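Local coordinates for carbamate kinase (Aeropyrum pernix, PDB 2E9Y), which probably catalyses the reversible transfer of a phosphoryl group between ATP and carbamate, as carbamate kinases of the amino acid kinase family do, at residues Glu64-Leu69 / Tyr79-Met84; Val233-Val238 / Arg302-Leu307; Lys263-Gly268 / Pro277-Ala282. All coordinates share one frame; numbering follows the deposited sequence. Where two conformers were deposited one is given.

How the contacts relate
Contact 1 lies far from the other two, on the opposite side of the chain's centre: its centre is 32 Å from those of contacts 2 and 3, and its nearest atoms stay about 18 Å and 16 Å from theirs. It comes first along the chain, joining helices 56-67 and 78-103 where the second subunit packs against them. Contact 3 is nested within the loop that contact 2 closes. Their centres are 18 Å apart and they touch, Ile234 and Thr236 of strand 231-236 packing on Lys278 and Ala281 of helix 275-289. Contacts 2 and 3 thus belong to one layered α/β region, whereas contact 1 forms part of the dimer interface.

Contact 1: Glu64-Leu69 / Tyr79-Met84; sequences EAFEAL and YIATAM
Phe66 and Met84 reach toward each other from opposite directions and meet in a Met-aromatic contact between helix 56-67 and helix 78-103. Met84 SD lies 3.8 Å from Phe66 CZ, at the far edge of the ring and close to its plane: the sulfur is 5.2 Å from the ring centroid and 81° off the normal. Phe66 is aimed by a chi1 of -53°, which puts CG anti to the carbonyl carbon, while the extended run of Met84 beyond CG carries its sulfur out to the ring. The packing is looser beside this point, where Ala81 CB approaches the same edge at Phe66 CE2 from 4.5 Å. All three residues are buried. The second subunit packs on two of them: its Tyr61 ring meets Phe66 with the planes at about 35°, and its Trp88 packs on Met84. Glu64 and Glu67, both partly exposed, lie elsewhere on helix 56-67; Glu67 is salt-bridged to Arg75 and Glu64 to Arg73 of the second subunit. The touching atoms are apolar apart from the thioether sulfur, and these charged groups lie away from them. With the sulfur at the ring's edge, where the C-H bonds carry slight positive charge, a weak electrostatic attraction probably adds to the dispersion forces that hold ring and thioether together.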
loop_
_atom_site.group_PDB
_atom_site.type_symbol
_atom_site.label_atom_id
_atom_site.label_comp_id
_atom_site.label_asym_id
_atom_site.label_seq_id
_atom_site.Cartn_x
_atom_site.Cartn_y
_atom_site.Cartn_z
ATOM N N GLU A 64 11.903 -5.957 -11.700
ATOM C CA GLU A 64 12.272 -5.931 -13.114
ATOM C C GLU A 64 11.922 -4.583 -13.738
ATOM O O GLU A 64 12.699 -4.033 -14.519
ATOM C CB GLU A 64 11.539 -7.027 -13.887
ATOM C CG GLU A 64 11.900 -8.452 -13.507
ATOM C CD GLU A 64 11.247 -9.451 -14.431
ATOM O OE1 GLU A 64 11.646 -9.504 -15.612
ATOM O OE2 GLU A 64 10.327 -10.167 -13.983
ATOM N N ALA A 65 10.740 -4.069 -13.398
ATOM C CA ALA A 65 10.271 -2.795 -13.925
ATOM C C ALA A 65 11.228 -1.657 -13.595
ATOM O O ALA A 65 11.614 -0.895 -14.474
ATOM C CB ALA A 65 8.876 -2.477 -13.376
ATOM N N PHE A 66 11.624 -1.540 -12.328
ATOM C CA PHE A 66 12.525 -0.456 -11.955
ATOM C C PHE A 66 13.898 -0.629 -12.603
ATOM O O PHE A 66 14.534 0.349 -12.998
ATOM C CB PHE A 66 12.651 -0.367 -10.426
ATOM C CG PHE A 66 11.325 -0.269 -9.713
ATOM C CD1 PHE A 66 10.260 0.422 -10.286
ATOM C CD2 PHE A 66 11.145 -0.871 -8.474
ATOM C CE1 PHE A 66 9.027 0.507 -9.632
ATOM C CE2 PHE A 66 9.918 -0.793 -7.811
ATOM C CZ PHE A 66 8.858 -0.104 -8.393
ATOM N N GLU A 67 14.349 -1.871 -12.733
ATOM C CA GLU A 67 15.644 -2.126 -13.357
ATOM C C GLU A 67 15.612 -1.894 -14.870
ATOM O O GLU A 67 16.659 -1.745 -15.491
ATOM C CB GLU A 67 16.114 -3.554 -13.068
ATOM C CG GLU A 67 16.614 -3.775 -11.645
ATOM C CD GLU A 67 17.880 -2.994 -11.320
ATOM O OE1 GLU A 67 18.461 -2.351 -12.228
ATOM O OE2 GLU A 67 18.300 -3.029 -10.144
ATOM N N ALA A 68 14.420 -1.861 -15.460
ATOM C CA ALA A 68 14.301 -1.630 -16.899
ATOM C C ALA A 68 14.443 -0.147 -17.243
ATOM O O ALA A 68 14.593 0.217 -18.413
ATOM C CB ALA A 68 12.967 -2.159 -17.415
ATOM N N LEU A 69 14.392 0.706 -16.223
ATOM C CA LEU A 69 14.530 2.146 -16.415
ATOM C C LEU A 69 15.962 2.482 -16.821
ATOM O O LEU A 69 16.879 1.688 -16.601
ATOM C CB LEU A 69 14.209 2.896 -15.115
ATOM C CG LEU A 69 12.777 2.863 -14.570
ATOM C CD1 LEU A 69 12.756 3.340 -13.121
ATOM C CD2 LEU A 69 11.887 3.744 -15.438
ATOM N N TYR A 79 12.322 -3.249 0.005
ATOM C CA TYR A 79 11.288 -3.094 1.023
ATOM C C TYR A 79 10.166 -2.177 0.559
ATOM O O TYR A 79 9.027 -2.332 0.997
ATOM C CB TYR A 79 11.883 -2.612 2.351
ATOM C CG TYR A 79 12.666 -1.329 2.286
ATOM C CD1 TYR A 79 12.028 -0.096 2.348
ATOM C CD2 TYR A 79 14.061 -1.352 2.206
ATOM C CE1 TYR A 79 12.760 1.094 2.338
ATOM C CE2 TYR A 79 14.799 -0.175 2.195
ATOM C CZ TYR A 79 14.141 1.042 2.264
ATOM O OH TYR A 79 14.872 2.208 2.267
ATOM N N ILE A 80 10.481 -1.234 -0.328
ATOM C CA ILE A 80 9.456 -0.349 -0.874
ATOM C C ILE A 80 8.644 -1.168 -1.886
ATOM O O ILE A 80 7.421 -1.035 -1.976
ATOM C CB ILE A 80 10.081 0.886 -1.573
ATOM C CG1 ILE A 80 10.626 1.857 -0.518
ATOM C CG2 ILE A 80 9.043 1.592 -2.441
ATOM C CD1 ILE A 80 9.602 2.312 0.486
ATOM N N ALA A 81 9.327 -2.015 -2.650
ATOM C CA ALA A 81 8.643 -2.865 -3.618
ATOM C C ALA A 81 7.675 -3.774 -2.860
ATOM O O ALA A 81 6.525 -3.955 -3.264
ATOM C CB ALA A 81 9.652 -3.701 -4.401
ATOM N N THR A 82 8.135 -4.335 -1.747
ATOM C CA THR A 82 7.276 -5.202 -0.949
ATOM C C THR A 82 6.050 -4.434 -0.449
ATOM O O THR A 82 4.930 -4.941 -0.516
ATOM C CB THR A 82 8.039 -5.795 0.257
ATOM O OG1 THR A 82 9.034 -6.707 -0.219
ATOM C CG2 THR A 82 7.083 -6.534 1.188
ATOM N N ALA A 83 6.257 -3.218 0.050
ATOM C CA ALA A 83 5.131 -2.410 0.536
ATOM C C ALA A 83 4.136 -2.197 -0.602
ATOM O O ALA A 83 2.916 -2.297 -0.417
ATOM C CB ALA A 83 5.625 -1.062 1.063
ATOM N N MET A 84 4.657 -1.898 -1.787
ATOM C CA MET A 84 3.816 -1.709 -2.959
ATOM C C MET A 84 2.939 -2.933 -3.211
ATOM O O MET A 84 1.756 -2.832 -3.510
ATOM C CB MET A 84 4.724 -1.459 -4.164
ATOM C CG MET A 84 5.265 -0.029 -4.204
ATOM S SD MET A 84 6.210 0.301 -5.697
ATOM C CE MET A 84 6.931 1.869 -5.192
#

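Contact 2: Val233-Val238 / Arg302-Leu307; sequences VILTDV and RQVLSL
With chi1 at 180°, Val233 sets CG1 opposite its backbone N and CG2 opposite its carbonyl carbon, so that both methyls meet the side chain of Leu305. Leu305 itself takes a chi1 of -91°, well off the usual staggered value near -60°, and the two side chains meet at about a right angle. Both leucine methyls take part: CD1 is 3.7 Å from Val233 CG2, and CD2 is 3.7 Å from Val233 CG1. Val304 adds its CG1, at 4.0 Å from Val233 CG1. Leu235, two residues along the strand, brings CD2 to within 4.3 Å of the same Val304 methyl. Cut back to an alanine, Val233 would lose both methyls that meet Leu305, which would probably leave a gap beside Leu305 CD1 and CD2 and that leucine freer to turn. Just past these contacts the helix ends in a Schellman motif, with Leu307 at positive phi and its N bonded to Val304 O at 2.9 Å. Strand 231-236 runs parallel between strands 6-10 and 293-297, both of which also touch helix 301-305, through Ala7 and Val294. Ile234, pointing away from this helix, packs on helix 275-289, so the strand is sandwiched between helices in the α/β/α manner.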
loop_
_atom_site.group_PDB
_atom_site.type_symbol
_atom_site.label_atom_id
_atom_site.label_comp_id
_atom_site.label_asym_id
_atom_site.label_seq_id
_atom_site.Cartn_x
_atom_site.Cartn_y
_atom_site.Cartn_z
ATOM N N VAL A 233 -4.309 -21.516 9.371
ATOM C CA VAL A 233 -4.681 -22.247 8.170
ATOM C C VAL A 233 -3.753 -21.864 7.026
ATOM O O VAL A 233 -3.541 -20.680 6.765
ATOM C CB VAL A 233 -6.126 -21.908 7.741
ATOM C CG1 VAL A 233 -6.495 -22.682 6.478
ATOM C CG2 VAL A 233 -7.094 -22.223 8.871
ATOM N N ILE A 234 -3.189 -22.861 6.356
ATOM C CA ILE A 234 -2.328 -22.598 5.210
ATOM C C ILE A 234 -3.006 -23.210 3.991
ATOM O O ILE A 234 -3.153 -24.427 3.900
ATOM C CB ILE A 234 -0.933 -23.219 5.377
ATOM C CG1 ILE A 234 -0.233 -22.604 6.594
ATOM C CG2 ILE A 234 -0.102 -22.950 4.130
ATOM C CD1 ILE A 234 1.134 -23.178 6.868
ATOM N N LEU A 235 -3.430 -22.361 3.062
ATOM C CA LEU A 235 -4.107 -22.835 1.861
ATOM C C LEU A 235 -3.162 -22.825 0.671
ATOM O O LEU A 235 -2.664 -21.772 0.268
ATOM C CB LEU A 235 -5.333 -21.968 1.568
ATOM C CG LEU A 235 -6.434 -21.976 2.635
ATOM C CD1 LEU A 235 -7.569 -21.066 2.199
ATOM C CD2 LEU A 235 -6.951 -23.401 2.843
ATOM N N THR A 236 -2.920 -24.006 0.111
ATOM C CA THR A 236 -2.016 -24.137 -1.021
ATOM C C THR A 236 -2.725 -24.778 -2.217
ATOM O O THR A 236 -3.955 -24.747 -2.304
ATOM C CB THR A 236 -0.777 -24.963 -0.611
ATOM O OG1 THR A 236 0.144 -25.038 -1.705
ATOM C CG2 THR A 236 -1.190 -26.359 -0.178
ATOM N N ASP A 237 -1.956 -25.359 -3.134
ATOM C CA ASP A 237 -2.542 -25.973 -4.318
ATOM C C ASP A 237 -2.554 -27.502 -4.280
ATOM O O ASP A 237 -2.704 -28.155 -5.314
ATOM C CB ASP A 237 -1.817 -25.470 -5.571
ATOM C CG ASP A 237 -0.387 -25.957 -5.656
ATOM O OD1 ASP A 237 0.227 -26.219 -4.597
ATOM O OD2 ASP A 237 0.129 -26.065 -6.787
ATOM N N VAL A 238 -2.390 -28.063 -3.085
ATOM C CA VAL A 238 -2.414 -29.512 -2.883
ATOM C C VAL A 238 -3.318 -29.816 -1.687
ATOM O O VAL A 238 -3.538 -28.955 -0.834
ATOM C CB VAL A 238 -0.998 -30.086 -2.627
ATOM C CG1 VAL A 238 -0.181 -30.027 -3.908
ATOM C CG2 VAL A 238 -0.304 -29.306 -1.522
ATOM N N ARG A 302 -13.317 -24.421 2.857
ATOM C CA ARG A 302 -14.471 -24.516 3.745
ATOM C C ARG A 302 -14.364 -25.723 4.669
ATOM O O ARG A 302 -14.634 -25.624 5.863
ATOM C CB ARG A 302 -15.765 -24.584 2.927
ATOM C CG ARG A 302 -17.008 -24.239 3.726
ATOM C CD ARG A 302 -18.203 -23.991 2.819
ATOM N NE ARG A 302 -19.254 -23.249 3.511
ATOM C CZ ARG A 302 -20.361 -22.798 2.929
ATOM N NH1 ARG A 302 -20.570 -23.013 1.638
ATOM N NH2 ARG A 302 -21.252 -22.116 3.636
ATOM N N GLN A 303 -13.964 -26.862 4.116
ATOM C CA GLN A 303 -13.814 -28.075 4.915
ATOM C C GLN A 303 -12.539 -28.011 5.745
ATOM O O GLN A 303 -12.517 -28.453 6.895
ATOM C CB GLN A 303 -13.770 -29.315 4.016
ATOM C CG GLN A 303 -15.071 -29.585 3.273
ATOM C CD GLN A 303 -16.234 -29.844 4.215
ATOM O OE1 GLN A 303 -16.234 -30.818 4.969
ATOM N NE2 GLN A 303 -17.232 -28.967 4.180
ATOM N N VAL A 304 -11.479 -27.457 5.159
ATOM C CA VAL A 304 -10.195 -27.338 5.863
ATOM C C VAL A 304 -10.333 -26.626 7.208
ATOM O O VAL A 304 -9.760 -27.030 8.213
ATOM C CB VAL A 304 -9.175 -26.594 4.981
ATOM C CG1 VAL A 304 -7.916 -26.306 5.800
ATOM C CG2 VAL A 304 -8.793 -27.434 3.777
ATOM N N LEU A 305 -11.091 -25.504 7.190
ATOM C CA LEU A 305 -11.346 -24.691 8.377
ATOM C C LEU A 305 -12.062 -25.495 9.475
ATOM O O LEU A 305 -11.869 -25.289 10.665
ATOM C CB LEU A 305 -12.197 -23.488 7.964
ATOM C CG LEU A 305 -11.344 -22.277 7.573
ATOM C CD1 LEU A 305 -10.720 -21.585 8.786
ATOM C CD2 LEU A 305 -10.183 -22.644 6.647
ATOM N N SER A 306 -12.937 -26.417 9.021
ATOM C CA SER A 306 -13.661 -27.283 9.959
ATOM C C SER A 306 -12.818 -28.486 10.424
ATOM O O SER A 306 -13.255 -29.327 11.210
ATOM C CB SER A 306 -14.928 -27.778 9.255
ATOM O OG SER A 306 -15.771 -26.667 8.938
ATOM N N LEU A 307 -11.583 -28.559 9.878
ATOM C CA LEU A 307 -10.674 -29.658 10.173
ATOM C C LEU A 307 -11.165 -30.964 9.557
ATOM O O LEU A 307 -10.865 -32.052 10.034
ATOM C CB LEU A 307 -10.515 -29.781 11.689
ATOM C CG LEU A 307 -9.934 -28.503 12.307
ATOM C CD1 LEU A 307 -9.601 -28.676 13.787
ATOM C CD2 LEU A 307 -8.642 -28.038 11.631
#

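Contact 3: Lys263-Gly268 / Pro277-Ala282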
loop_
_atom_site.group_PDB
_atom_site.type_symbol
_atom_site.label_atom_id
_atom_site.label_comp_id
_atom_site.label_asym_id
_atom_site.label_seq_id
_atom_site.Cartn_x
_atom_site.Cartn_y
_atom_site.Cartn_z
ATOM N N LYS A 263 10.107 -34.700 12.663
ATOM C CA LYS A 263 11.107 -35.707 12.323
ATOM C C LYS A 263 11.261 -35.779 10.806
ATOM O O LYS A 263 12.378 -35.791 10.284
ATOM C CB LYS A 263 10.691 -37.083 12.844
ATOM C CG LYS A 263 10.594 -37.201 14.353
ATOM C CD LYS A 263 10.160 -38.613 14.733
ATOM C CE LYS A 263 9.937 -38.759 16.226
ATOM N NZ LYS A 263 9.399 -40.110 16.561
ATOM N N TYR A 264 10.132 -35.841 10.105
ATOM C CA TYR A 264 10.141 -35.909 8.648
ATOM C C TYR A 264 10.803 -34.663 8.067
ATOM O O TYR A 264 11.552 -34.741 7.090
ATOM C CB TYR A 264 8.712 -36.025 8.109
ATOM C CG TYR A 264 8.075 -37.381 8.329
ATOM C CD1 TYR A 264 8.614 -38.526 7.742
ATOM C CD2 TYR A 264 6.935 -37.522 9.123
ATOM C CE1 TYR A 264 8.037 -39.779 7.939
ATOM C CE2 TYR A 264 6.350 -38.772 9.327
ATOM C CZ TYR A 264 6.909 -39.895 8.734
ATOM O OH TYR A 264 6.359 -41.136 8.946
ATOM N N LEU A 265 10.516 -33.517 8.678
ATOM C CA LEU A 265 11.065 -32.238 8.240
ATOM C C LEU A 265 12.592 -32.228 8.262
ATOM O O LEU A 265 13.230 -31.753 7.326
ATOM C CB LEU A 265 10.535 -31.108 9.127
ATOM C CG LEU A 265 11.023 -29.692 8.809
ATOM C CD1 LEU A 265 10.561 -29.290 7.416
ATOM C CD2 LEU A 265 10.484 -28.719 9.847
ATOM N N ARG A 266 13.173 -32.756 9.335
ATOM C CA ARG A 266 14.625 -32.797 9.473
ATOM C C ARG A 266 15.306 -33.743 8.489
ATOM O O ARG A 266 16.516 -33.663 8.281
ATOM C CB ARG A 266 15.008 -33.193 10.900
ATOM C CG ARG A 266 14.590 -32.187 11.960
ATOM C CD ARG A 266 15.076 -32.614 13.334
ATOM N NE ARG A 266 16.528 -32.780 13.366
ATOM C CZ ARG A 266 17.214 -33.180 14.432
ATOM N NH1 ARG A 266 16.582 -33.459 15.565
ATOM N NH2 ARG A 266 18.534 -33.303 14.366
ATOM N N GLU A 267 14.535 -34.637 7.879
ATOM C CA GLU A 267 15.096 -35.593 6.932
ATOM C C GLU A 267 14.930 -35.169 5.475
ATOM O O GLU A 267 15.198 -35.948 4.560
ATOM C CB GLU A 267 14.463 -36.971 7.145
ATOM C CG GLU A 267 14.752 -37.579 8.510
ATOM C CD GLU A 267 16.211 -37.956 8.688
ATOM O OE1 GLU A 267 16.694 -38.841 7.949
ATOM O OE2 GLU A 267 16.876 -37.369 9.568
ATOM N N GLY A 268 14.479 -33.937 5.263
ATOM C CA GLY A 268 14.305 -33.434 3.911
ATOM C C GLY A 268 13.117 -33.978 3.140
ATOM O O GLY A 268 13.113 -33.961 1.909
ATOM N N PRO A 277 8.557 -24.985 4.420
ATOM C CA PRO A 277 8.223 -23.831 5.260
ATOM C C PRO A 277 6.819 -23.909 5.853
ATOM O O PRO A 277 6.585 -23.451 6.970
ATOM C CB PRO A 277 8.381 -22.653 4.300
ATOM C CG PRO A 277 9.479 -23.114 3.403
ATOM C CD PRO A 277 9.083 -24.542 3.117
ATOM N N LYS A 278 5.888 -24.490 5.102
ATOM C CA LYS A 278 4.514 -24.618 5.566
ATOM C C LYS A 278 4.432 -25.594 6.740
ATOM O O LYS A 278 3.716 -25.346 7.715
ATOM C CB LYS A 278 3.612 -25.073 4.415
ATOM C CG LYS A 278 3.449 -24.005 3.328
ATOM C CD LYS A 278 2.705 -24.532 2.113
ATOM C CE LYS A 278 2.370 -23.399 1.150
ATOM N NZ LYS A 278 3.557 -22.564 0.836
ATOM N N VAL A 279 5.171 -26.696 6.650
ATOM C CA VAL A 279 5.179 -27.674 7.730
ATOM C C VAL A 279 5.854 -27.049 8.946
ATOM O O VAL A 279 5.384 -27.201 10.068
ATOM C CB VAL A 279 5.931 -28.967 7.317
ATOM C CG1 VAL A 279 6.239 -29.827 8.545
ATOM C CG2 VAL A 279 5.077 -29.756 6.339
ATOM N N GLU A 280 6.945 -26.327 8.716
ATOM C CA GLU A 280 7.668 -25.679 9.807
ATOM C C GLU A 280 6.745 -24.690 10.512
ATOM O O GLU A 280 6.698 -24.631 11.741
ATOM C CB GLU A 280 8.895 -24.935 9.274
ATOM C CG GLU A 280 9.827 -24.441 10.373
ATOM C CD GLU A 280 10.905 -23.502 9.862
ATOM O OE1 GLU A 280 11.481 -23.779 8.790
ATOM O OE2 GLU A 280 11.183 -22.492 10.541
ATOM N N ALA A 281 6.013 -23.912 9.718
ATOM C CA ALA A 281 5.081 -22.913 10.236
ATOM C C ALA A 281 3.985 -23.562 11.077
ATOM O O ALA A 281 3.675 -23.098 12.176
ATOM C CB ALA A 281 4.451 -22.137 9.076
ATOM N N ALA A 282 3.399 -24.635 10.555
ATOM C CA ALA A 282 2.339 -25.340 11.268
ATOM C C ALA A 282 2.847 -25.877 12.604
ATOM O O ALA A 282 2.193 -25.720 13.637
ATOM C CB ALA A 282 1.804 -26.484 10.411
#
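The 2.8 Å backbone bond from Ala281 N to Pro277 O closes the helical turn that presents Val279 and Glu280 to Leu265. Leu265 is the one residue of 263-268 that reaches across, and its CD2 makes the closer contact. This methyl rests against the start of the glutamate side chain, 4.1 Å from Glu280 CB and equally far from Glu280 CA, the two side chains meeting at a slant. Val279 is the looser neighbour, its CG1 lying 4.5 Å from Leu265 CD1. Leu265 has a chi1 of 180°, which swings CG away from its own backbone N, and a chi2 of 63° then spreads the methyls over the neighbouring helix. What Leu265 meets of Glu280 is the CA-CB part, with CG close by. The rest of the glutamate chain runs on extended, and in one of its two conformers OE2 forms a salt bridge with Arg169, which meets the charge well apart from the apolar touch. The two segments belong to consecutive helices, 258-266 and 275-289, joined by a short connection. The first helix ends in a Schellman motif: Gly268, at positive phi, bonds through N to Leu265 O at 3.3 Å, and His269 N reaches back to Tyr264 O. That carbonyl also receives Glu267 N at 3.1 Å, so two N-H groups grip it at the helix end. Phe270, in the connection, packs on both Leu265 and Val279. Farther round helix 275-289, Ala281 packs on helix 216-226 and strand 231-236, and Ala282 on strand 293-297.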